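Local coordinates for Xaa-Pro dipeptidase (Pyrococcus horikoshii, PDB 1WY2) that hydrolyses dipeptides that carry proline at the C-terminal position, using a two-metal centre, and works as a homodimer, at the interface of chains A and B. Sequence-based numbering; all coordinates share one arbitrary frame. Chains: chain A/B, Xaa-Pro dipeptidase.

The interface of chains A and B. Residues chain A 161-162, 164-165; chain B 172-173, 175-177.
A:Arg161 lies across B:Lys172, the two side chains meeting at about a right angle through their CG methylenes, 3.7 Å apart. The lysine stem also packs against alanines one turn further along the partner helix. Its CG is 3.7 Å from CB of A:Ala165, and its CE is 4.0 Å from CB of A:Ala164. The CD methylene of A:Arg161 rests 3.4 Å from the carbonyl O of B:Ala176, a van der Waals contact, not a hydrogen bond. A second crossing pairs A:Glu162 with B:Met173. The thioether SD touches CG of the glutamate at 3.5 Å, and the bent methionine chain puts its CE methyl against the same CG.

The carbonyl O of B:Gly175 lies 3.9 Å above the guanidinium plane of A:Arg161, over its centre. Bends at chi2 (124°) and chi3 (47°) turn the group toward the loop after the B helix. NH1 faces CA and CG of B:Glu177. It is 5.7 Å from the carboxylate OE1 there, so any attraction is probably weak and long-range. An alanine in place of A:Arg161 would probably strip the B:Lys172 stem of its crossing partner and leave the B:Gly175 carbonyl without the guanidinium face.

Within chain B, the amino group NZ of B:Lys172 hydrogen-bonds the backbone O of B:Glu177 at 3.1 Å, tilted 23° from the carbonyl plane. This ties the lysine tip to the loop. A water bridges the chains, linking the carboxylate OE2 of A:Glu162 to the backbone O of B:Met173.

The patch belongs to the two-fold homodimer interface. The start of helix 160-173 in chain A packs on the end of the same helix in chain B and the loop that follows.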
# COMPACT_ATOMS: atom_id res chain seq x y z
N ARG A 161 -4.39 -16.47 -11.00
CA ARG A 161 -3.24 -15.59 -10.85
C ARG A 161 -2.54 -15.29 -12.18
O ARG A 161 -2.01 -14.19 -12.37
CB ARG A 161 -2.24 -16.20 -9.88
CG ARG A 161 -0.96 -15.39 -9.71
CD ARG A 161 -0.74 -15.06 -8.25
NE ARG A 161 -0.90 -16.23 -7.41
CZ ARG A 161 -1.14 -16.18 -6.10
NH1 ARG A 161 -1.23 -15.01 -5.49
NH2 ARG A 161 -1.29 -17.30 -5.41
N GLU A 162 -2.52 -16.26 -13.08
CA GLU A 162 -1.87 -16.05 -14.37
C GLU A 162 -2.67 -15.08 -15.22
O GLU A 162 -2.09 -14.29 -15.98
CB GLU A 162 -1.68 -17.40 -15.09
CG GLU A 162 -0.53 -18.21 -14.52
CD GLU A 162 -0.40 -19.60 -15.12
OE1 GLU A 162 -0.73 -19.78 -16.31
OE2 GLU A 162 0.05 -20.51 -14.40
N ALA A 164 -4.48 -12.70 -13.97
CA ALA A 164 -4.20 -11.43 -13.32
C ALA A 164 -2.86 -10.88 -13.79
O ALA A 164 -2.74 -9.70 -14.12
CB ALA A 164 -4.20 -11.60 -11.80
N ALA A 165 -1.85 -11.74 -13.84
CA ALA A 165 -0.53 -11.32 -14.27
C ALA A 165 -0.55 -10.74 -15.68
O ALA A 165 0.06 -9.71 -15.95
CB ALA A 165 0.44 -12.50 -14.20
N LYS B 172 4.89 -12.92 -10.83
CA LYS B 172 3.52 -13.35 -10.57
C LYS B 172 3.26 -14.72 -11.19
O LYS B 172 2.53 -15.53 -10.64
CB LYS B 172 2.53 -12.31 -11.10
CG LYS B 172 1.13 -12.44 -10.54
CD LYS B 172 0.48 -11.07 -10.36
CE LYS B 172 -0.84 -11.17 -9.63
NZ LYS B 172 -1.37 -9.82 -9.26
N MET B 173 3.86 -14.97 -12.35
CA MET B 173 3.69 -16.26 -13.01
C MET B 173 4.39 -17.34 -12.19
O MET B 173 4.12 -18.53 -12.35
CB MET B 173 4.27 -16.22 -14.43
CG MET B 173 3.49 -15.34 -15.40
SD MET B 173 1.79 -15.89 -15.67
CE MET B 173 2.04 -17.21 -16.84
N GLY B 175 4.18 -17.41 -8.90
CA GLY B 175 3.48 -17.53 -7.63
C GLY B 175 3.42 -16.32 -6.72
O GLY B 175 2.72 -16.36 -5.71
N ALA B 176 4.14 -15.26 -7.06
CA ALA B 176 4.11 -14.07 -6.22
C ALA B 176 2.76 -13.39 -6.32
O ALA B 176 2.10 -13.44 -7.36
CB ALA B 176 5.21 -13.10 -6.64
N GLU B 177 2.34 -12.75 -5.23
CA GLU B 177 1.07 -12.03 -5.19
C GLU B 177 1.22 -10.75 -6.00
O GLU B 177 0.29 -10.32 -6.68
CB GLU B 177 0.72 -11.66 -3.75
CG GLU B 177 0.48 -12.82 -2.81
CD GLU B 177 0.33 -12.37 -1.37
OE1 GLU B 177 -0.45 -11.43 -1.12
OE2 GLU B 177 1.00 -12.95 -0.48
O HOH W 1 1.66 -19.99 -12.36